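Local coordinates for Serine/threonine-protein kinase-like protein ACR4 (Arabidopsis thaliana, PDB 7A0J) that acts with the CLE40 peptide as a receptor kinase controlling formative cell division in meristems, and is represented here by its extracellular beta-propeller domain, at residues S95-H100 with S144-N150; F134-L140 with V160-G164. All blocks are in the same frame, centred on the assembly; numbering follows the deposited sequence.

Interaction 1 of 2, residues S95-H100 with S144-N150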
ATOM      1  N   SER A  95       6.668   0.117  -0.206  1.00 38.02           N
ATOM      2  CA  SER A  95       5.444   0.445  -0.981  1.00 37.73           C
ATOM      3  C   SER A  95       5.638  -0.004  -2.432  1.00 37.59           C
ATOM      4  O   SER A  95       6.652   0.391  -3.040  1.00 38.55           O
ATOM      5  CB  SER A  95       5.114   1.913  -0.892  1.00 38.79           C
ATOM      6  OG  SER A  95       6.175   2.700  -1.407  1.00 40.07           O
ATOM      7  N   ALA A  96       4.703  -0.807  -2.946  1.00 36.81           N
ATOM      8  CA  ALA A  96       4.727  -1.388  -4.307  1.00 37.26           C
ATOM      9  C   ALA A  96       3.695  -0.676  -5.185  1.00 38.16           C
ATOM     10  O   ALA A  96       2.511  -0.644  -4.799  1.00 37.59           O
ATOM     11  CB  ALA A  96       4.457  -2.871  -4.237  1.00 36.52           C
ATOM     12  N   GLY A  97       4.145  -0.108  -6.308  1.00 39.73           N
ATOM     13  CA  GLY A  97       3.283   0.384  -7.396  1.00 41.62           C
ATOM     14  C   GLY A  97       2.898  -0.754  -8.322  1.00 42.51           C
ATOM     15  O   GLY A  97       2.865  -1.908  -7.854  1.00 41.40           O
ATOM     16  N   ASP A  98       2.623  -0.452  -9.592  1.00 44.95           N
ATOM     17  CA  ASP A  98       2.297  -1.465 -10.630  1.00 46.63           C
ATOM     18  C   ASP A  98       3.562  -2.266 -10.958  1.00 47.12           C
ATOM     19  O   ASP A  98       3.507  -3.509 -10.879  1.00 46.42           O
ATOM     20  CB  ASP A  98       1.705  -0.811 -11.882  1.00 49.55           C
ATOM     21  CG  ASP A  98       0.338  -0.182 -11.667  1.00 49.63           C
ATOM     22  OD1 ASP A  98      -0.300  -0.492 -10.640  1.00 47.39           O
ATOM     23  OD2 ASP A  98      -0.079   0.612 -12.531  1.00 52.18           O
ATOM     24  N   TYR A  99       4.655  -1.571 -11.293  1.00 48.50           N
ATOM     25  CA  TYR A  99       5.901  -2.155 -11.858  1.00 49.83           C
ATOM     26  C   TYR A  99       7.136  -1.625 -11.118  1.00 48.76           C
ATOM     27  O   TYR A  99       8.225  -1.617 -11.718  1.00 50.18           O
ATOM     28  CB  TYR A  99       6.003  -1.836 -13.352  1.00 53.59           C
ATOM     29  CG  TYR A  99       4.726  -2.041 -14.127  1.00 55.71           C
ATOM     30  CD1 TYR A  99       4.194  -3.309 -14.303  1.00 55.94           C
ATOM     31  CD2 TYR A  99       4.047  -0.970 -14.689  1.00 57.93           C
ATOM     32  CE1 TYR A  99       3.023  -3.508 -15.017  1.00 58.08           C
ATOM     33  CE2 TYR A  99       2.873  -1.153 -15.402  1.00 60.00           C
ATOM     34  CZ  TYR A  99       2.358  -2.426 -15.567  1.00 60.06           C
ATOM     35  OH  TYR A  99       1.203  -2.619 -16.268  1.00 62.60           O
ATOM     36  N   HIS A 100       6.984  -1.211  -9.857  1.00 46.84           N
ATOM     37  CA  HIS A 100       8.098  -0.677  -9.029  1.00 46.27           C
ATOM     38  C   HIS A 100       7.848  -0.964  -7.546  1.00 44.18           C
ATOM     39  O   HIS A 100       6.677  -1.107  -7.147  1.00 42.94           O
ATOM     40  CB  HIS A 100       8.312   0.822  -9.308  1.00 47.95           C
ATOM     41  CG  HIS A 100       7.534   1.726  -8.410  1.00 47.06           C
ATOM     42  ND1 HIS A 100       6.284   2.206  -8.742  1.00 47.80           N
ATOM     43  CD2 HIS A 100       7.819   2.226  -7.189  1.00 45.93           C
ATOM     44  CE1 HIS A 100       5.835   2.970  -7.767  1.00 47.00           C
ATOM     45  NE2 HIS A 100       6.756   2.994  -6.799  1.00 45.91           N
ATOM     46  N   SER A 144       3.681   5.420   0.130  1.00 40.24           N
ATOM     47  CA  SER A 144       2.492   4.970  -0.639  1.00 39.58           C
ATOM     48  C   SER A 144       2.783   5.108  -2.136  1.00 40.47           C
ATOM     49  O   SER A 144       3.201   6.205  -2.559  1.00 41.55           O
ATOM     50  CB  SER A 144       1.257   5.731  -0.236  1.00 39.31           C
ATOM     51  OG  SER A 144       0.092   4.948  -0.447  1.00 38.65           O
ATOM     52  N   ALA A 145       2.569   4.030  -2.896  1.00 40.26           N
ATOM     53  CA  ALA A 145       2.978   3.893  -4.313  1.00 41.83           C
ATOM     54  C   ALA A 145       1.770   4.086  -5.237  1.00 42.51           C
ATOM     55  O   ALA A 145       0.717   3.468  -4.979  1.00 41.48           O
ATOM     56  CB  ALA A 145       3.615   2.544  -4.523  1.00 41.94           C
ATOM     57  N   GLY A 146       1.932   4.921  -6.268  1.00 44.37           N
ATOM     58  CA  GLY A 146       1.019   5.014  -7.422  1.00 46.04           C
ATOM     59  C   GLY A 146       1.535   4.195  -8.591  1.00 48.27           C
ATOM     60  O   GLY A 146       2.499   3.432  -8.391  1.00 48.14           O
ATOM     61  N   SER A 147       0.924   4.343  -9.770  1.00 50.72           N
ATOM     62  CA  SER A 147       1.301   3.617 -11.012  1.00 53.90           C
ATOM     63  C   SER A 147       2.669   4.098 -11.510  1.00 56.24           C
ATOM     64  O   SER A 147       3.500   3.238 -11.854  1.00 57.67           O
ATOM     65  CB  SER A 147       0.248   3.764 -12.084  1.00 56.17           C
ATOM     66  OG  SER A 147      -0.949   3.096 -11.714  1.00 54.62           O
ATOM     67  N   GLU A 148       2.888   5.418 -11.545  1.00 57.23           N
ATOM     68  CA  GLU A 148       4.097   6.053 -12.142  1.00 60.14           C
ATOM     69  C   GLU A 148       4.700   7.081 -11.175  1.00 58.75           C
ATOM     70  O   GLU A 148       5.431   7.969 -11.653  1.00 61.31           O
ATOM     71  CB  GLU A 148       3.734   6.710 -13.476  1.00 64.19           C
ATOM     72  CG  GLU A 148       3.035   5.773 -14.446  1.00 66.26           C
ATOM     73  CD  GLU A 148       2.702   6.381 -15.797  1.00 70.98           C
ATOM     74  OE1 GLU A 148       3.528   7.158 -16.319  1.00 73.95           O
ATOM     75  OE2 GLU A 148       1.614   6.077 -16.327  1.00 72.13           O
ATOM     76  N   PHE A 149       4.430   6.955  -9.869  1.00 55.34           N
ATOM     77  CA  PHE A 149       4.961   7.843  -8.802  1.00 54.21           C
ATOM     78  C   PHE A 149       4.928   7.114  -7.453  1.00 51.36           C
ATOM     79  O   PHE A 149       4.303   6.038  -7.359  1.00 49.98           O
ATOM     80  CB  PHE A 149       4.155   9.143  -8.730  1.00 54.46           C
ATOM     81  CG  PHE A 149       2.732   8.974  -8.260  1.00 52.17           C
ATOM     82  CD1 PHE A 149       2.409   9.076  -6.916  1.00 49.56           C
ATOM     83  CD2 PHE A 149       1.716   8.699  -9.162  1.00 53.09           C
ATOM     84  CE1 PHE A 149       1.100   8.911  -6.486  1.00 47.97           C
ATOM     85  CE2 PHE A 149       0.409   8.536  -8.731  1.00 51.41           C
ATOM     86  CZ  PHE A 149       0.103   8.643  -7.394  1.00 48.82           C
ATOM     87  N   ASN A 150       5.580   7.700  -6.444  1.00 51.05           N
ATOM     88  CA  ASN A 150       5.553   7.242  -5.027  1.00 49.02           C
ATOM     89  C   ASN A 150       5.475   8.478  -4.122  1.00 49.32           C
ATOM     90  O   ASN A 150       6.107   9.499  -4.462  1.00 51.33           O
ATOM     91  CB  ASN A 150       6.759   6.358  -4.698  1.00 48.94           C
ATOM     92  CG  ASN A 150       6.465   5.321  -3.634  1.00 46.90           C
ATOM     93  OD1 ASN A 150       6.256   5.655  -2.469  1.00 46.11           O
ATOM     94  ND2 ASN A 150       6.452   4.057  -4.020  1.00 46.65           N
TER
HETATM   95  O   HOH W   1       4.960   1.186 -11.058  1.00 39.66           O
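The methyl group of A145 presses on the backbone of the neighbouring blade: its CB lies 3.2 Å from G97 N and meets A96 C almost as closely. This is the tight side, where two beta hairpins turn close to the middle of the propeller. Both turns are closed the same way, G97 N bonding to H100 O and G146 N to F149 O. A beta carbon at G97 would land only 2.5 Å from G146 O, so the close approach depends on glycine. The H100 ring adds its CE1 edge, with G146 O 3.4 Å from CE1 and near the ring plane. At the turns, S147 OG donates to D98 OD2 over 2.8 Å, arriving from above the carboxylate, 44° out of its plane. In both residues the first torsion (chi1 -67°) lays the polar group beside its own backbone N. The other oxygen, D98 OD1, is hydrogen-bonded to Y11 OH, and K240 forms a weak, long ion pair with OD2.

The looser side is bridged by water rather than by direct contact. One water accepts from Y99 N, donates to S147 O over 2.6 Å and bonds H100 ND1; past it the turns lead to partly exposed Y99 and exposed E148. With two hydroxyls and a distant lysine about it, the buried D98 carboxylate is probably kept ionised, a polar clasp between successive blades.

Interaction 2 of 2, residues F134-L140 with V160-G164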
ATOM      1  N   PHE A 134      17.336   7.637  -3.882  1.00 64.98           N
ATOM      2  CA  PHE A 134      16.928   9.029  -3.553  1.00 65.03           C
ATOM      3  C   PHE A 134      17.456   9.408  -2.164  1.00 64.51           C
ATOM      4  O   PHE A 134      17.352   8.584  -1.234  1.00 62.47           O
ATOM      5  CB  PHE A 134      15.405   9.183  -3.602  1.00 62.85           C
ATOM      6  CG  PHE A 134      14.774   8.875  -4.936  1.00 63.41           C
ATOM      7  CD1 PHE A 134      14.778   9.812  -5.958  1.00 66.09           C
ATOM      8  CD2 PHE A 134      14.161   7.651  -5.167  1.00 61.55           C
ATOM      9  CE1 PHE A 134      14.191   9.529  -7.182  1.00 67.19           C
ATOM     10  CE2 PHE A 134      13.576   7.370  -6.392  1.00 62.59           C
ATOM     11  CZ  PHE A 134      13.592   8.310  -7.397  1.00 65.42           C
ATOM     12  N   VAL A 135      18.004  10.622  -2.045  1.00 66.67           N
ATOM     13  CA  VAL A 135      18.433  11.255  -0.761  1.00 67.02           C
ATOM     14  C   VAL A 135      17.716  12.606  -0.645  1.00 67.79           C
ATOM     15  O   VAL A 135      18.185  13.578  -1.266  1.00 70.71           O
ATOM     16  CB  VAL A 135      19.966  11.411  -0.687  1.00 69.83           C
ATOM     17  CG1 VAL A 135      20.410  12.022   0.634  1.00 70.67           C
ATOM     18  CG2 VAL A 135      20.681  10.090  -0.929  1.00 69.46           C
ATOM     19  N   PHE A 136      16.609  12.647   0.104  1.00 65.43           N
ATOM     20  CA  PHE A 136      15.753  13.848   0.297  1.00 66.09           C
ATOM     21  C   PHE A 136      16.270  14.657   1.494  1.00 67.99           C
ATOM     22  O   PHE A 136      17.086  14.123   2.274  1.00 67.89           O
ATOM     23  CB  PHE A 136      14.289  13.438   0.470  1.00 63.01           C
ATOM     24  CG  PHE A 136      13.725  12.631  -0.673  1.00 61.40           C
ATOM     25  CD1 PHE A 136      13.664  13.159  -1.955  1.00 63.22           C
ATOM     26  CD2 PHE A 136      13.248  11.344  -0.469  1.00 58.60           C
ATOM     27  CE1 PHE A 136      13.147  12.416  -3.005  1.00 62.34           C
ATOM     28  CE2 PHE A 136      12.724  10.605  -1.520  1.00 57.52           C
ATOM     29  CZ  PHE A 136      12.673  11.142  -2.785  1.00 59.51           C
ATOM     30  N   ASP A 137      15.790  15.898   1.631  1.00 69.90           N
ATOM     31  CA  ASP A 137      16.261  16.894   2.633  1.00 72.81           C
ATOM     32  C   ASP A 137      15.308  16.935   3.837  1.00 71.69           C
ATOM     33  O   ASP A 137      15.478  17.837   4.683  1.00 74.20           O
ATOM     34  CB  ASP A 137      16.418  18.279   1.993  1.00 76.50           C
ATOM     35  CG  ASP A 137      15.170  18.806   1.302  1.00 76.19           C
ATOM     36  OD1 ASP A 137      14.084  18.239   1.530  1.00 73.17           O
ATOM     37  OD2 ASP A 137      15.296  19.777   0.531  1.00 79.36           O
ATOM     38  N   LYS A 138      14.354  15.998   3.917  1.00 68.38           N
ATOM     39  CA  LYS A 138      13.357  15.894   5.017  1.00 67.41           C
ATOM     40  C   LYS A 138      13.287  14.449   5.524  1.00 64.50           C
ATOM     41  O   LYS A 138      13.594  13.526   4.742  1.00 62.86           O
ATOM     42  CB  LYS A 138      11.964  16.316   4.537  1.00 66.80           C
ATOM     43  CG  LYS A 138      11.787  17.798   4.236  1.00 70.23           C
ATOM     44  CD  LYS A 138      10.342  18.201   4.006  1.00 69.91           C
ATOM     45  CE  LYS A 138       9.662  17.434   2.889  1.00 67.43           C
ATOM     46  NZ  LYS A 138      10.387  17.566   1.602  1.00 68.75           N
ATOM     47  N   GLN A 139      12.873  14.273   6.782  1.00 64.25           N
ATOM     48  CA  GLN A 139      12.506  12.961   7.374  1.00 61.91           C
ATOM     49  C   GLN A 139      11.122  12.567   6.841  1.00 59.25           C
ATOM     50  O   GLN A 139      10.197  13.396   6.942  1.00 59.88           O
ATOM     51  CB  GLN A 139      12.523  13.046   8.902  1.00 63.72           C
ATOM     52  CG  GLN A 139      13.911  13.276   9.485  1.00 66.45           C
ATOM     53  CD  GLN A 139      14.838  12.109   9.249  1.00 65.33           C
ATOM     54  OE1 GLN A 139      14.471  10.950   9.430  1.00 63.50           O
ATOM     55  NE2 GLN A 139      16.060  12.410   8.843  1.00 66.98           N
ATOM     56  N   LEU A 140      10.996  11.360   6.277  1.00 56.38           N
ATOM     57  CA  LEU A 140       9.754  10.857   5.632  1.00 53.98           C
ATOM     58  C   LEU A 140       9.290   9.569   6.321  1.00 52.11           C
ATOM     59  O   LEU A 140      10.144   8.834   6.848  1.00 52.26           O
ATOM     60  CB  LEU A 140      10.020  10.598   4.145  1.00 53.38           C
ATOM     61  CG  LEU A 140      10.474  11.805   3.324  1.00 55.46           C
ATOM     62  CD1 LEU A 140      10.900  11.370   1.930  1.00 55.26           C
ATOM     63  CD2 LEU A 140       9.380  12.860   3.242  1.00 56.07           C
ATOM     64  N   VAL A 160       2.555  16.252   2.614  1.00 57.98           N
ATOM     65  CA  VAL A 160       2.670  15.158   1.604  1.00 55.77           C
ATOM     66  C   VAL A 160       3.736  15.549   0.573  1.00 57.26           C
ATOM     67  O   VAL A 160       3.739  16.715   0.128  1.00 59.70           O
ATOM     68  CB  VAL A 160       1.318  14.826   0.939  1.00 54.65           C
ATOM     69  CG1 VAL A 160       0.823  15.938   0.024  1.00 56.81           C
ATOM     70  CG2 VAL A 160       1.384  13.508   0.182  1.00 52.51           C
ATOM     71  N   PHE A 161       4.604  14.597   0.223  1.00 56.27           N
ATOM     72  CA  PHE A 161       5.714  14.749  -0.752  1.00 57.88           C
ATOM     73  C   PHE A 161       5.717  13.535  -1.686  1.00 56.35           C
ATOM     74  O   PHE A 161       5.708  12.396  -1.181  1.00 54.15           O
ATOM     75  CB  PHE A 161       7.047  14.901  -0.013  1.00 59.05           C
ATOM     76  CG  PHE A 161       8.269  14.783  -0.886  1.00 60.48           C
ATOM     77  CD1 PHE A 161       8.607  15.795  -1.774  1.00 63.70           C
ATOM     78  CD2 PHE A 161       9.086  13.666  -0.817  1.00 59.21           C
ATOM     79  CE1 PHE A 161       9.734  15.687  -2.577  1.00 65.36           C
ATOM     80  CE2 PHE A 161      10.212  13.560  -1.618  1.00 60.84           C
ATOM     81  CZ  PHE A 161      10.532  14.568  -2.499  1.00 63.91           C
ATOM     82  N   CYS A 162       5.714  13.781  -3.000  1.00 57.93           N
ATOM     83  CA  CYS A 162       5.673  12.744  -4.066  1.00 57.41           C
ATOM     84  C   CYS A 162       6.803  12.993  -5.074  1.00 60.06           C
ATOM     85  O   CYS A 162       7.196  14.164  -5.241  1.00 62.60           O
ATOM     86  CB  CYS A 162       4.316  12.730  -4.761  1.00 57.34           C
ATOM     87  SG  CYS A 162       2.921  12.575  -3.612  1.00 55.21           S
ATOM     88  N   TRP A 163       7.298  11.924  -5.709  1.00 59.86           N
ATOM     89  CA  TRP A 163       8.456  11.940  -6.644  1.00 62.67           C
ATOM     90  C   TRP A 163       8.276  10.867  -7.726  1.00 63.12           C
ATOM     91  O   TRP A 163       7.235  10.180  -7.711  1.00 61.31           O
ATOM     92  CB  TRP A 163       9.762  11.733  -5.866  1.00 62.50           C
ATOM     93  CG  TRP A 163       9.871  10.380  -5.232  1.00 59.87           C
ATOM     94  CD1 TRP A 163      10.414   9.256  -5.783  1.00 60.05           C
ATOM     95  CD2 TRP A 163       9.410  10.003  -3.921  1.00 57.14           C
ATOM     96  NE1 TRP A 163      10.327   8.208  -4.906  1.00 57.62           N
ATOM     97  CE2 TRP A 163       9.719   8.636  -3.755  1.00 55.79           C
ATOM     98  CE3 TRP A 163       8.772  10.682  -2.875  1.00 56.27           C
ATOM     99  CZ2 TRP A 163       9.407   7.940  -2.586  1.00 53.62           C
ATOM    100  CZ3 TRP A 163       8.468   9.995  -1.721  1.00 54.12           C
ATOM    101  CH2 TRP A 163       8.782   8.641  -1.581  1.00 52.84           C
ATOM    102  N   GLY A 164       9.264  10.735  -8.617  1.00 65.95           N
ATOM    103  CA  GLY A 164       9.329   9.696  -9.665  1.00 67.16           C
ATOM    104  C   GLY A 164       9.160  10.288 -11.053  1.00 71.12           C
ATOM    105  O   GLY A 164       8.105  10.014 -11.658  1.00 71.29           O
TER
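F161 drives the CE2–CZ edge of its ring into the face of F136, a T-shaped pair with planes at 79° and CE2 centred 3.4 Å above the F136 ring. F161 gets there because its CG lies anti to the backbone N (chi1 168°), reaching across to the other blade. F136 in turn offers its own edge to W163, with CZ 3.6 Å from W163 CD2 over the indole face. The series ends where the NE1–CD1 edge of W163 meets the face of F134, NE1 coming 3.7 Å from F134 CE2. A leucine in place of F136 would probably leave the F161 edge without a flat face to rest on and open a gap beside the W163 indole.

A charged group adds to the F161 side: K138 NZ sits over a face of F161, 4.5 Å from the ring centroid, as a cation-pi pair. Aliphatic packing on the rings is limited to L140 among the two segments, its CD1 touching F161 CD2 at 4.0 Å.

The aromatic cluster thus joins the outermost strands of two four-stranded sheets, 132-136 and 160-163. V123 of strand 120-127 touches F136 and W163, A152 of strand 150-154 packs on W163 and L140, and the C151–C162 disulfide ties 160-163 to strand 150-154.

Overall arrangement
Interactions 1 and 2 join the same two propeller blades at different depths, their centres lying about 9 and 17 Å from the centre of the chain. The 95-100/144-150 contact is buried and made by hairpin turns, with glycine backbone, small groups, one acid–hydroxyl bond and a water. The 134-140/160-164 contact is only partly buried and relies on large aromatic rings plus a lysine. Both draw on strand 139-145, which runs inward from just past the outer corner at D137 and K138 to A145. They also meet directly: N150 O lies 3.0 Å from W163 N, a probable hydrogen bond, and F149 CB packs on W163 O.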